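Local coordinates for protein erythrocyte binding antigen 140 (Plasmodium falciparum, PDB 4GF2) that probably binds a host receptor on the red-cell surface during parasite invasion, this chain being the part of the adhesin that holds two Duffy binding domains, at residues Glu182-Glu185 / Asn186-Glu190; Lys191-Leu194 / Phe195-Lys199; Val203-Lys206 / Lys207-Cys211; Gly213-Arg216 / Leu217-Ser221; Glu272-Tyr275 / Asp276-Asp280. The protein carries 3 engineered substitutions. One frame throughout, in Å; residues are numbered along the deposited sequence.

Contact 1. Residues Glu182-Glu185 / Asn186-Glu190; sequences EWNE and NFLME. With GOL (glycerol), chain D.
Trp-183 and Phe-187, one helical turn apart, illustrate how aromatic side chains at i and i+4 share a helix face. Their side chains run alongside each other and point the same way, with planes only 7° apart but slid so far that the rings barely overlap. Phe-187 CB lies over one face of the indole, 4.0 Å from the centroid of the Trp-183 six-membered ring, a CH-pi contact. Trp-183 CH2 in turn touches Phe-187 CG at 3.8 Å. Both residues set CG opposite the backbone N (chi1 -179° and 171°), which keeps the two rings abreast.

The polar contacts fall on another face. Asn-186 N donates to Glu-182 O at 2.9 Å, and the same pair is joined again beyond the backbone: one water gives a proton to Glu-182 OE2 (2.8 Å) and one to Asn-186 OD1 (2.9 Å), which also accepts from Trp-23 NE1. Asn-186 ND2 donates to O1 of a glycerol, probably from the crystallisation liquor, at 2.8 Å, while the glycerol O2 donates to Glu-185 OE1 at 3.1 Å. Together these bonds orient the amide.

Within the first Duffy binding domain, this part of helix 175-202 lies against helix 213-242, where Gln-232 takes the indole NE1 and Phe-225 meets Phe-187; Arg-39 pairs with Glu-182, and Trp-23 belongs to strand 23-27.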
loop_
_atom_site.group_PDB
_atom_site.type_symbol
_atom_site.label_atom_id
_atom_site.label_comp_id
_atom_site.label_asym_id
_atom_site.label_seq_id
_atom_site.Cartn_x
_atom_site.Cartn_y
_atom_site.Cartn_z
ATOM N N GLU A 182 5.148 -27.075 16.353
ATOM C CA GLU A 182 5.201 -27.381 14.931
ATOM C C GLU A 182 5.015 -26.099 14.130
ATOM O O GLU A 182 5.784 -25.809 13.216
ATOM C CB GLU A 182 4.123 -28.406 14.546
ATOM C CG GLU A 182 4.131 -28.782 13.058
ATOM C CD GLU A 182 3.012 -29.732 12.668
ATOM O OE1 GLU A 182 2.132 -30.007 13.510
ATOM O OE2 GLU A 182 3.013 -30.208 11.510
ATOM N N TRP A 183 3.994 -25.329 14.492
ATOM C CA TRP A 183 3.694 -24.082 13.800
ATOM C C TRP A 183 4.884 -23.133 13.852
ATOM O O TRP A 183 5.233 -22.507 12.850
ATOM C CB TRP A 183 2.468 -23.407 14.416
ATOM C CG TRP A 183 2.109 -22.144 13.720
ATOM C CD1 TRP A 183 1.188 -21.989 12.730
ATOM C CD2 TRP A 183 2.680 -20.854 13.947
ATOM N NE1 TRP A 183 1.144 -20.679 12.328
ATOM C CE2 TRP A 183 2.052 -19.960 13.060
ATOM C CE3 TRP A 183 3.661 -20.366 14.814
ATOM C CZ2 TRP A 183 2.370 -18.605 13.013
ATOM C CZ3 TRP A 183 3.977 -19.022 14.769
ATOM C CH2 TRP A 183 3.335 -18.157 13.875
ATOM N N ASN A 184 5.502 -23.026 15.025
ATOM C CA ASN A 184 6.672 -22.177 15.195
ATOM C C ASN A 184 7.778 -22.559 14.219
ATOM O O ASN A 184 8.394 -21.691 13.598
ATOM C CB ASN A 184 7.195 -22.265 16.627
ATOM C CG ASN A 184 8.359 -21.322 16.884
ATOM O OD1 ASN A 184 8.442 -20.242 16.297
ATOM N ND2 ASN A 184 9.265 -21.728 17.763
ATOM N N GLU A 185 8.025 -23.857 14.078
ATOM C CA GLU A 185 9.041 -24.345 13.149
ATOM C C GLU A 185 8.643 -24.076 11.698
ATOM O O GLU A 185 9.458 -23.614 10.904
ATOM C CB GLU A 185 9.299 -25.838 13.363
ATOM C CG GLU A 185 10.018 -26.155 14.667
ATOM C CD GLU A 185 10.091 -27.647 14.955
ATOM O OE1 GLU A 185 9.150 -28.379 14.579
ATOM O OE2 GLU A 185 11.093 -28.089 15.558
ATOM N N ASN A 186 7.391 -24.364 11.349
ATOM C CA ASN A 186 6.909 -24.088 10.004
ATOM C C ASN A 186 7.106 -22.611 9.679
ATOM O O ASN A 186 7.467 -22.248 8.557
ATOM C CB ASN A 186 5.424 -24.445 9.856
ATOM C CG ASN A 186 5.134 -25.932 10.053
ATOM O OD1 ASN A 186 4.013 -26.305 10.411
ATOM N ND2 ASN A 186 6.129 -26.782 9.812
ATOM N N PHE A 187 6.870 -21.766 10.676
ATOM C CA PHE A 187 6.911 -20.320 10.499
ATOM C C PHE A 187 8.318 -19.799 10.232
ATOM O O PHE A 187 8.531 -19.030 9.298
ATOM C CB PHE A 187 6.346 -19.636 11.742
ATOM C CG PHE A 187 6.540 -18.153 11.754
ATOM C CD1 PHE A 187 5.774 -17.337 10.943
ATOM C CD2 PHE A 187 7.482 -17.572 12.581
ATOM C CE1 PHE A 187 5.949 -15.972 10.953
ATOM C CE2 PHE A 187 7.659 -16.207 12.594
ATOM C CZ PHE A 187 6.892 -15.406 11.781
ATOM N N LEU A 188 9.272 -20.214 11.059
ATOM C CA LEU A 188 10.646 -19.744 10.935
ATOM C C LEU A 188 11.257 -20.179 9.610
ATOM O O LEU A 188 12.089 -19.477 9.041
ATOM C CB LEU A 188 11.497 -20.254 12.101
ATOM C CG LEU A 188 11.093 -19.711 13.476
ATOM C CD1 LEU A 188 11.908 -20.362 14.580
ATOM C CD2 LEU A 188 11.236 -18.195 13.529
ATOM N N MET A 189 10.838 -21.335 9.116
ATOM C CA MET A 189 11.381 -21.859 7.875
ATOM C C MET A 189 10.892 -21.018 6.703
ATOM O O MET A 189 11.684 -20.551 5.884
ATOM C CB MET A 189 10.972 -23.322 7.695
ATOM C CG MET A 189 11.572 -23.989 6.471
ATOM S SD MET A 189 11.385 -25.785 6.507
ATOM C CE MET A 189 9.602 -25.950 6.478
ATOM N N GLU A 190 9.582 -20.815 6.635
ATOM C CA GLU A 190 8.998 -20.058 5.542
ATOM C C GLU A 190 9.444 -18.595 5.635
ATOM O O GLU A 190 9.592 -17.912 4.621
ATOM C CB GLU A 190 7.470 -20.189 5.574
ATOM C CG GLU A 190 6.729 -19.398 4.507
ATOM C CD GLU A 190 7.053 -19.850 3.096
ATOM O OE1 GLU A 190 7.814 -20.825 2.935
ATOM O OE2 GLU A 190 6.543 -19.224 2.142
HETATM C C1 GOL D . 7.883 -29.651 9.448
HETATM O O1 GOL D . 6.548 -29.588 9.901
HETATM C C2 GOL D . 8.864 -29.153 10.510
HETATM O O2 GOL D . 8.446 -29.578 11.787
HETATM C C3 GOL D . 8.972 -27.632 10.516
HETATM O O3 GOL D . 8.855 -27.095 9.218
HETATM O O HOH W 1 2.437 -28.501 9.427
#

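Contact 2. Residues Lys191-Leu194 / Phe195-Lys199; sequences KKRL and FLNIK
Lys-192 O receives two backbone N-H groups, from Leu-196 N at 2.8 Å and, weakly, from Phe-195 N at 3.0 Å. The first is the regular i to i+4 bond of an alpha helix, here the long helix 175-202 of the first Duffy binding domain, while the second reaches back only three residues. Phe-195 N is shared in its turn, because its main bond goes to Lys-191 O, also at 3.0 Å. Further along, Asn-197 N donates to Arg-193 O, and Ile-198 N makes a weak bond to Leu-194 O.

Between the two segments the side chains meet backbone more than one another. Leu-196 CG rests 3.4 Å from Lys-192 O, and Ile-198 CG1 lies 3.5 Å from Leu-194 O, each branch lying beside the carbonyl of the preceding turn. The ring of Phe-195 leads away from this stretch of helix and meets Tyr-222 edge-to-face. Leu-194 and Ile-198 also pack on this tyrosine of helix 213-242, and Lys-191 NZ is hydrogen-bonded to its hydroxyl.

A charged group stands at Arg-193, whose guanidinium is salt-bridged to Glu-190 just before the segment. A bend at chi3 (71°) turns the group so that Arg-193 NH1 lies 3.5 Å from Asn-197 ND2, a plain contact of two donors and not a hydrogen bond, with the guanidinium and amide planes 73° apart.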
loop_
_atom_site.group_PDB
_atom_site.type_symbol
_atom_site.label_atom_id
_atom_site.label_comp_id
_atom_site.label_asym_id
_atom_site.label_seq_id
_atom_site.Cartn_x
_atom_site.Cartn_y
_atom_site.Cartn_z
ATOM N N LYS A 191 9.685 -18.130 6.856
ATOM C CA LYS A 191 10.137 -16.765 7.087
ATOM C C LYS A 191 11.519 -16.543 6.480
ATOM O O LYS A 191 11.735 -15.576 5.749
ATOM C CB LYS A 191 10.152 -16.469 8.587
ATOM C CG LYS A 191 10.632 -15.080 8.960
ATOM C CD LYS A 191 10.071 -14.659 10.313
ATOM C CE LYS A 191 11.108 -13.951 11.168
ATOM N NZ LYS A 191 11.595 -12.701 10.540
ATOM N N LYS A 192 12.450 -17.444 6.781
ATOM C CA LYS A 192 13.784 -17.387 6.193
ATOM C C LYS A 192 13.699 -17.362 4.674
ATOM O O LYS A 192 14.257 -16.477 4.024
ATOM C CB LYS A 192 14.623 -18.595 6.615
ATOM C CG LYS A 192 15.118 -18.565 8.047
ATOM C CD LYS A 192 15.991 -19.779 8.336
ATOM C CE LYS A 192 16.357 -19.878 9.810
ATOM N NZ LYS A 192 17.212 -21.068 10.095
ATOM N N ARG A 193 13.001 -18.345 4.116
ATOM C CA ARG A 193 12.917 -18.492 2.668
ATOM C C ARG A 193 12.393 -17.217 2.014
ATOM O O ARG A 193 12.985 -16.713 1.062
ATOM C CB ARG A 193 12.019 -19.674 2.303
ATOM C CG ARG A 193 12.060 -20.047 0.835
ATOM C CD ARG A 193 11.008 -21.094 0.506
ATOM N NE ARG A 193 9.652 -20.548 0.548
ATOM C CZ ARG A 193 9.095 -19.841 -0.431
ATOM N NH1 ARG A 193 9.773 -19.579 -1.539
ATOM N NH2 ARG A 193 7.858 -19.387 -0.302
ATOM N N LEU A 194 11.288 -16.690 2.529
ATOM C CA LEU A 194 10.697 -15.494 1.947
ATOM C C LEU A 194 11.644 -14.299 2.057
ATOM O O LEU A 194 11.661 -13.436 1.181
ATOM C CB LEU A 194 9.357 -15.174 2.606
ATOM C CG LEU A 194 8.198 -16.109 2.255
ATOM C CD1 LEU A 194 6.980 -15.776 3.101
ATOM C CD2 LEU A 194 7.851 -16.032 0.776
ATOM N N PHE A 195 12.440 -14.254 3.119
ATOM C CA PHE A 195 13.345 -13.129 3.310
ATOM C C PHE A 195 14.585 -13.246 2.427
ATOM O O PHE A 195 15.129 -12.235 1.977
ATOM C CB PHE A 195 13.753 -12.985 4.775
ATOM C CG PHE A 195 14.230 -11.609 5.124
ATOM C CD1 PHE A 195 13.321 -10.595 5.386
ATOM C CD2 PHE A 195 15.582 -11.319 5.175
ATOM C CE1 PHE A 195 13.753 -9.319 5.702
ATOM C CE2 PHE A 195 16.021 -10.044 5.491
ATOM C CZ PHE A 195 15.105 -9.044 5.754
ATOM N N LEU A 196 15.030 -14.472 2.177
ATOM C CA LEU A 196 16.165 -14.687 1.284
ATOM C C LEU A 196 15.804 -14.235 -0.122
ATOM O O LEU A 196 16.629 -13.654 -0.825
ATOM C CB LEU A 196 16.596 -16.156 1.276
ATOM C CG LEU A 196 17.294 -16.663 2.542
ATOM C CD1 LEU A 196 17.697 -18.118 2.381
ATOM C CD2 LEU A 196 18.512 -15.813 2.883
ATOM N N ASN A 197 14.569 -14.499 -0.535
ATOM C CA ASN A 197 14.087 -13.981 -1.808
ATOM C C ASN A 197 14.189 -12.458 -1.838
ATOM O O ASN A 197 14.587 -11.875 -2.845
ATOM C CB ASN A 197 12.646 -14.418 -2.061
ATOM C CG ASN A 197 12.543 -15.879 -2.440
ATOM O OD1 ASN A 197 13.456 -16.440 -3.045
ATOM N ND2 ASN A 197 11.426 -16.507 -2.086
ATOM N N ILE A 198 13.841 -11.818 -0.727
ATOM C CA ILE A 198 13.934 -10.364 -0.633
ATOM C C ILE A 198 15.370 -9.894 -0.848
ATOM O O ILE A 198 15.604 -8.937 -1.578
ATOM C CB ILE A 198 13.432 -9.845 0.728
ATOM C CG1 ILE A 198 11.909 -9.945 0.799
ATOM C CG2 ILE A 198 13.868 -8.410 0.941
ATOM C CD1 ILE A 198 11.338 -9.597 2.157
ATOM N N LYS A 199 16.325 -10.565 -0.210
ATOM C CA LYS A 199 17.734 -10.216 -0.373
ATOM C C LYS A 199 18.157 -10.382 -1.824
ATOM O O LYS A 199 18.752 -9.484 -2.419
ATOM C CB LYS A 199 18.624 -11.089 0.513
ATOM C CG LYS A 199 18.428 -10.887 2.005
ATOM C CD LYS A 199 19.754 -10.969 2.753
ATOM C CE LYS A 199 19.540 -11.134 4.251
ATOM N NZ LYS A 199 20.784 -10.897 5.036
#

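Contact 3. Residues Val203-Lys206 / Lys207-Cys211; sequences VENK and KYEAC
The backbone from Asn-205 to Glu-209 bends round on itself, bringing the CA atoms of those two residues to 5.0 Å, and Val-203, Asn-205 and Tyr-208 all take positive phi, an unusual density of such angles outside glycine. Side chains supply much of what closes this turn. Asn-205 OD1 accepts from Ala-210 N at 2.9 Å, the donor lying 36° above the carbonyl plane, and Ala-210 CB touches the same oxygen at 3.2 Å. Glu-209 folds back over the chain. Its bend at chi2 (94°) delivers OE1 to Lys-207 N, which donates at 2.8 Å, and sets OE1 3.1 Å from Asn-205 CA; Glu-209 OE2 rests on Val-203 CB at 3.8 Å. A water bridges the backbone, giving a proton to Asn-205 O (2.7 Å) and taking one from Tyr-208 N (3.0 Å).

This loop links helix 175-202 to helix 213-242, and its short 3-10 segment, 209-211, ends at Cys-211, disulfide-bonded to Cys-281. Asn-205 ND2 holds the carbonyls of Asp-277 and Asp-280 at the end of helix 273-279.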
loop_
_atom_site.group_PDB
_atom_site.type_symbol
_atom_site.label_atom_id
_atom_site.label_comp_id
_atom_site.label_asym_id
_atom_site.label_seq_id
_atom_site.Cartn_x
_atom_site.Cartn_y
_atom_site.Cartn_z
ATOM N N VAL A 203 18.742 -6.983 -3.189
ATOM C CA VAL A 203 20.171 -6.784 -2.988
ATOM C C VAL A 203 20.388 -5.955 -1.723
ATOM O O VAL A 203 20.153 -6.444 -0.620
ATOM C CB VAL A 203 20.812 -6.106 -4.214
ATOM C CG1 VAL A 203 22.329 -6.110 -4.096
ATOM C CG2 VAL A 203 20.378 -6.811 -5.487
ATOM N N GLU A 204 20.823 -4.706 -1.876
ATOM C CA GLU A 204 20.984 -3.802 -0.739
ATOM C C GLU A 204 20.037 -2.611 -0.852
ATOM O O GLU A 204 20.031 -1.724 0.002
ATOM C CB GLU A 204 22.430 -3.308 -0.643
ATOM C CG GLU A 204 23.445 -4.412 -0.388
ATOM C CD GLU A 204 24.818 -3.880 -0.018
ATOM O OE1 GLU A 204 25.373 -3.060 -0.778
ATOM O OE2 GLU A 204 25.342 -4.287 1.038
ATOM N N ASN A 205 19.238 -2.592 -1.912
ATOM C CA ASN A 205 18.281 -1.515 -2.123
ATOM C C ASN A 205 18.965 -0.151 -2.177
ATOM O O ASN A 205 18.405 0.854 -1.738
ATOM C CB ASN A 205 17.225 -1.525 -1.015
ATOM C CG ASN A 205 16.019 -0.671 -1.351
ATOM O OD1 ASN A 205 15.670 -0.502 -2.519
ATOM N ND2 ASN A 205 15.380 -0.121 -0.328
ATOM N N LYS A 206 20.178 -0.115 -2.720
ATOM C CA LYS A 206 20.901 1.145 -2.880
ATOM C C LYS A 206 20.772 1.688 -4.302
ATOM O O LYS A 206 21.283 2.759 -4.615
ATOM C CB LYS A 206 22.372 0.963 -2.518
ATOM C CG LYS A 206 22.612 0.743 -1.033
ATOM C CD LYS A 206 24.042 0.312 -0.753
ATOM C CE LYS A 206 24.292 0.155 0.737
ATOM N NZ LYS A 206 25.659 -0.362 1.026
ATOM N N LYS A 207 20.085 0.940 -5.157
ATOM C CA LYS A 207 19.863 1.351 -6.535
ATOM C C LYS A 207 18.366 1.423 -6.816
ATOM O O LYS A 207 17.913 1.123 -7.923
ATOM C CB LYS A 207 20.524 0.365 -7.497
ATOM C CG LYS A 207 22.035 0.296 -7.385
ATOM C CD LYS A 207 22.595 -0.800 -8.278
ATOM C CE LYS A 207 24.114 -0.769 -8.327
ATOM N NZ LYS A 207 24.667 -1.872 -9.165
ATOM N N TYR A 208 17.603 1.813 -5.800
ATOM C CA TYR A 208 16.158 1.971 -5.932
ATOM C C TYR A 208 15.471 0.677 -6.360
ATOM O O TYR A 208 14.464 0.709 -7.064
ATOM C CB TYR A 208 15.840 3.096 -6.921
ATOM C CG TYR A 208 16.340 4.448 -6.458
ATOM C CD1 TYR A 208 16.013 4.932 -5.198
ATOM C CD2 TYR A 208 17.154 5.228 -7.268
ATOM C CE1 TYR A 208 16.469 6.156 -4.763
ATOM C CE2 TYR A 208 17.617 6.457 -6.840
ATOM C CZ TYR A 208 17.272 6.916 -5.586
ATOM O OH TYR A 208 17.726 8.136 -5.145
ATOM N N GLU A 209 16.011 -0.457 -5.922
ATOM C CA GLU A 209 15.435 -1.756 -6.264
ATOM C C GLU A 209 14.013 -1.897 -5.731
ATOM O O GLU A 209 13.144 -2.457 -6.395
ATOM C CB GLU A 209 16.295 -2.899 -5.716
ATOM C CG GLU A 209 17.590 -3.142 -6.474
ATOM C CD GLU A 209 18.769 -2.404 -5.874
ATOM O OE1 GLU A 209 18.553 -1.354 -5.230
ATOM O OE2 GLU A 209 19.912 -2.879 -6.041
ATOM N N ALA A 210 13.778 -1.382 -4.529
ATOM C CA ALA A 210 12.470 -1.499 -3.892
ATOM C C ALA A 210 11.419 -0.660 -4.605
ATOM O O ALA A 210 10.241 -0.723 -4.269
ATOM C CB ALA A 210 12.559 -1.097 -2.433
ATOM N N CYS A 211 11.846 0.128 -5.588
ATOM C CA CYS A 211 10.920 0.943 -6.360
ATOM C C CYS A 211 10.370 0.187 -7.572
ATOM O O CYS A 211 9.577 0.732 -8.334
ATOM C CB CYS A 211 11.601 2.239 -6.814
ATOM S SG CYS A 211 12.407 3.177 -5.480
HETATM O O HOH W 2 17.758 3.056 -3.087
#

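Contact 4. Residues Gly213-Arg216 / Leu217-Ser221; sequences GGCR and LPCSS
Pro-218 lies against two carbonyls of the preceding turn: its CD is 3.2 Å from Gly-214 O, and its CG is the same distance from Cys-215 O. Having no N-H, it cannot make the usual bond to Gly-214 O, and the ring occupies the place of that bond. Leu-217, just before it, sets CG 3.1 Å from Gly-213 O, and Leu-217 N donates to that oxygen.

The regular pattern resumes beyond the proline. Cys-219 N donates to Cys-215 O at 3.2 Å, in the carbonyl plane, and Ser-220 N to Arg-216 O at 2.9 Å. A proline beyond the first turn of a helix lacks the N-H for one such bond, and helix 213-242 is kinked here.

Cys-215 and Cys-219 bring their sulfurs to 3.7 Å without bonding to each other, each having its own partner: Cys-202, at the end of helix 175-202, and Cys-279, on helix 273-279. Farther out, Arg-216 NH1 is hydrogen-bonded to Ala-210 O, and its NH2 is salt-bridged to Asp-363 and Glu-366, both on helix 361-382, in the range of the second Duffy binding domain.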
loop_
_atom_site.group_PDB
_atom_site.type_symbol
_atom_site.label_atom_id
_atom_site.label_comp_id
_atom_site.label_asym_id
_atom_site.label_seq_id
_atom_site.Cartn_x
_atom_site.Cartn_y
_atom_site.Cartn_z
ATOM N N GLY A 213 8.956 -3.779 -9.358
ATOM C CA GLY A 213 8.297 -5.047 -9.102
ATOM C C GLY A 213 9.201 -6.206 -8.719
ATOM O O GLY A 213 8.819 -7.048 -7.910
ATOM N N GLY A 214 10.393 -6.267 -9.301
ATOM C CA GLY A 214 11.319 -7.347 -9.002
ATOM C C GLY A 214 11.515 -7.529 -7.508
ATOM O O GLY A 214 11.562 -8.652 -7.004
ATOM N N CYS A 215 11.621 -6.409 -6.799
ATOM C CA CYS A 215 11.860 -6.414 -5.362
ATOM C C CYS A 215 10.552 -6.281 -4.579
ATOM O O CYS A 215 10.383 -6.894 -3.526
ATOM C CB CYS A 215 12.813 -5.272 -4.998
ATOM S SG CYS A 215 13.041 -4.971 -3.235
ATOM N N ARG A 216 9.621 -5.491 -5.103
ATOM C CA ARG A 216 8.378 -5.210 -4.389
ATOM C C ARG A 216 7.498 -6.448 -4.227
ATOM O O ARG A 216 6.687 -6.518 -3.303
ATOM C CB ARG A 216 7.602 -4.091 -5.089
ATOM C CG ARG A 216 8.345 -2.762 -5.108
ATOM C CD ARG A 216 7.539 -1.660 -5.768
ATOM N NE ARG A 216 6.415 -1.228 -4.940
ATOM C CZ ARG A 216 6.527 -0.425 -3.887
ATOM N NH1 ARG A 216 7.713 0.036 -3.516
ATOM N NH2 ARG A 216 5.450 -0.083 -3.195
ATOM N N LEU A 217 7.656 -7.424 -5.115
ATOM C CA LEU A 217 6.854 -8.642 -5.037
ATOM C C LEU A 217 7.259 -9.532 -3.857
ATOM O O LEU A 217 6.415 -9.894 -3.038
ATOM C CB LEU A 217 6.916 -9.423 -6.351
ATOM C CG LEU A 217 6.247 -8.745 -7.554
ATOM C CD1 LEU A 217 6.266 -9.675 -8.758
ATOM C CD2 LEU A 217 4.821 -8.304 -7.240
ATOM N N PRO A 218 8.544 -9.903 -3.766
ATOM C CA PRO A 218 8.927 -10.679 -2.580
ATOM C C PRO A 218 8.681 -9.903 -1.282
ATOM O O PRO A 218 8.301 -10.500 -0.276
ATOM C CB PRO A 218 10.424 -10.959 -2.797
ATOM C CG PRO A 218 10.862 -10.015 -3.864
ATOM C CD PRO A 218 9.658 -9.753 -4.716
ATOM N N CYS A 219 8.882 -8.590 -1.303
ATOM C CA CYS A 219 8.592 -7.766 -0.132
ATOM C C CYS A 219 7.123 -7.891 0.235
ATOM O O CYS A 219 6.770 -8.038 1.405
ATOM C CB CYS A 219 8.931 -6.297 -0.397
ATOM S SG CYS A 219 10.696 -5.953 -0.493
ATOM N N SER A 220 6.270 -7.831 -0.780
ATOM C CA SER A 220 4.830 -7.908 -0.589
ATOM C C SER A 220 4.417 -9.288 -0.098
ATOM O O SER A 220 3.574 -9.414 0.790
ATOM C CB SER A 220 4.112 -7.583 -1.897
ATOM O OG SER A 220 2.724 -7.837 -1.786
ATOM N N SER A 221 5.010 -10.322 -0.683
ATOM C CA SER A 221 4.723 -11.691 -0.274
ATOM C C SER A 221 5.087 -11.874 1.191
ATOM O O SER A 221 4.336 -12.475 1.956
ATOM C CB SER A 221 5.504 -12.687 -1.137
ATOM O OG SER A 221 5.068 -12.646 -2.485
#

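Contact 5. Residues Glu272-Tyr275 / Asp276-Asp280; sequences EKEY and DDLCD
Tyr-275 is overlapped on one face of its ring by Cys-279, the residue one turn on in the short helix 273-279. It is a cysteine sulfur-aromatic contact: SG of Cys-279 stands 3.9 Å from the Tyr-275 ring centroid, 25° off the normal, and CB of the same cysteine adds a CH-pi contact at 3.8 Å. A chi1 of 175° sends the ring forward along the helix, and Asp-276 OD1 lies at its edge, in plane, 3.5 Å from Tyr-275 CD1. The sulfur is itself tied to Cys-219, whose carbonyl binds the Tyr-275 hydroxyl, so one residue of helix 213-242 holds both partners.

Toward the helix end Leu-278 N bonds to Tyr-275 O, three residues back, from well above the carbonyl plane; Cys-279 N to Tyr-275 O and Leu-278 N to Glu-274 O are weak.

Lys-273 NZ remains 4.7 Å from Asp-277 OD1. It is the aliphatic part of the lysine that crosses the carboxylate, CD coming 3.0 Å from Asp-277 OD2.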
loop_
_atom_site.group_PDB
_atom_site.type_symbol
_atom_site.label_atom_id
_atom_site.label_comp_id
_atom_site.label_asym_id
_atom_site.label_seq_id
_atom_site.Cartn_x
_atom_site.Cartn_y
_atom_site.Cartn_z
ATOM N N GLU A 272 11.606 -5.712 11.269
ATOM C CA GLU A 272 12.891 -5.189 11.709
ATOM C C GLU A 272 13.367 -4.067 10.796
ATOM O O GLU A 272 12.795 -3.828 9.732
ATOM C CB GLU A 272 13.933 -6.312 11.754
ATOM C CG GLU A 272 13.605 -7.416 12.754
ATOM C CD GLU A 272 14.476 -8.648 12.579
ATOM O OE1 GLU A 272 15.390 -8.619 11.726
ATOM O OE2 GLU A 272 14.244 -9.647 13.293
ATOM N N LYS A 273 14.418 -3.382 11.228
ATOM C CA LYS A 273 15.004 -2.302 10.453
ATOM C C LYS A 273 15.341 -2.809 9.057
ATOM O O LYS A 273 15.163 -2.100 8.067
ATOM C CB LYS A 273 16.270 -1.785 11.147
ATOM C CG LYS A 273 16.405 -0.273 11.176
ATOM C CD LYS A 273 16.953 0.274 9.870
ATOM C CE LYS A 273 17.069 1.794 9.902
ATOM N NZ LYS A 273 17.978 2.278 10.981
ATOM N N GLU A 274 15.804 -4.052 8.981
ATOM C CA GLU A 274 16.314 -4.599 7.732
ATOM C C GLU A 274 15.237 -4.665 6.655
ATOM O O GLU A 274 15.513 -4.415 5.482
ATOM C CB GLU A 274 16.915 -5.985 7.956
ATOM C CG GLU A 274 17.720 -6.494 6.771
ATOM C CD GLU A 274 18.405 -7.815 7.053
ATOM O OE1 GLU A 274 18.130 -8.415 8.114
ATOM O OE2 GLU A 274 19.221 -8.252 6.213
ATOM N N TYR A 275 14.014 -5.004 7.044
ATOM C CA TYR A 275 12.926 -5.063 6.077
ATOM C C TYR A 275 12.694 -3.692 5.443
ATOM O O TYR A 275 12.649 -3.561 4.219
ATOM C CB TYR A 275 11.633 -5.557 6.722
ATOM C CG TYR A 275 10.481 -5.509 5.754
ATOM C CD1 TYR A 275 9.739 -4.348 5.592
ATOM C CD2 TYR A 275 10.160 -6.608 4.974
ATOM C CE1 TYR A 275 8.699 -4.290 4.694
ATOM C CE2 TYR A 275 9.117 -6.559 4.073
ATOM C CZ TYR A 275 8.392 -5.397 3.936
ATOM O OH TYR A 275 7.353 -5.345 3.038
ATOM N N ASP A 276 12.543 -2.674 6.285
ATOM C CA ASP A 276 12.367 -1.304 5.816
ATOM C C ASP A 276 13.531 -0.872 4.928
ATOM O O ASP A 276 13.340 -0.171 3.936
ATOM C CB ASP A 276 12.247 -0.347 7.004
ATOM C CG ASP A 276 10.885 -0.409 7.672
ATOM O OD1 ASP A 276 10.087 -1.307 7.334
ATOM O OD2 ASP A 276 10.613 0.447 8.540
ATOM N N ASP A 277 14.738 -1.297 5.287
ATOM C CA ASP A 277 15.936 -0.937 4.535
ATOM C C ASP A 277 15.949 -1.544 3.132
ATOM O O ASP A 277 16.550 -0.986 2.216
ATOM C CB ASP A 277 17.192 -1.395 5.282
ATOM C CG ASP A 277 17.392 -0.670 6.600
ATOM O OD1 ASP A 277 16.865 0.456 6.758
ATOM O OD2 ASP A 277 18.087 -1.231 7.477
ATOM N N LEU A 278 15.300 -2.691 2.968
ATOM C CA LEU A 278 15.362 -3.418 1.704
ATOM C C LEU A 278 14.086 -3.303 0.877
ATOM O O LEU A 278 14.103 -3.551 -0.329
ATOM C CB LEU A 278 15.650 -4.897 1.958
ATOM C CG LEU A 278 17.039 -5.256 2.490
ATOM C CD1 LEU A 278 17.164 -6.764 2.610
ATOM C CD2 LEU A 278 18.138 -4.699 1.597
ATOM N N CYS A 279 12.984 -2.933 1.521
ATOM C CA CYS A 279 11.679 -3.013 0.872
ATOM C C CYS A 279 10.957 -1.678 0.743
ATOM O O CYS A 279 9.910 -1.602 0.107
ATOM C CB CYS A 279 10.792 -4.009 1.614
ATOM S SG CYS A 279 11.331 -5.716 1.424
ATOM N N ASP A 280 11.509 -0.630 1.346
ATOM C CA ASP A 280 10.973 0.715 1.152
ATOM C C ASP A 280 11.662 1.380 -0.033
ATOM O O ASP A 280 12.889 1.507 -0.055
ATOM C CB ASP A 280 11.176 1.572 2.403
ATOM C CG ASP A 280 10.178 1.253 3.501
ATOM O OD1 ASP A 280 9.439 0.256 3.363
ATOM O OD2 ASP A 280 10.136 2.001 4.503
#

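Overall arrangement
Contacts 1 and 2 are successive lengths of helix 175-202, each with aromatic or aliphatic side chains packed on helix 213-242; contacts 1 and 3 each add a bridging water. Buried side chains such as Trp-183, Phe-187, Leu-194, Ile-198, Cys-215 and Cys-219 contrast with exposed Lys-192, Arg-193, Lys-206 and Lys-207. Contacts 2 and 3 each touch contacts 4 and 5, which touch each other, whereas contact 1 lies apart, its centre about 28 Å from that of contact 3. The loop of contact 3 relies on side-chain and water bonds; the helical contacts rely on backbone bonds, interrupted in contact 4 by proline. Contacts 4 and 5 share a disulfide, and Ile-198 packs against both, joining three helices around cystine sulfur.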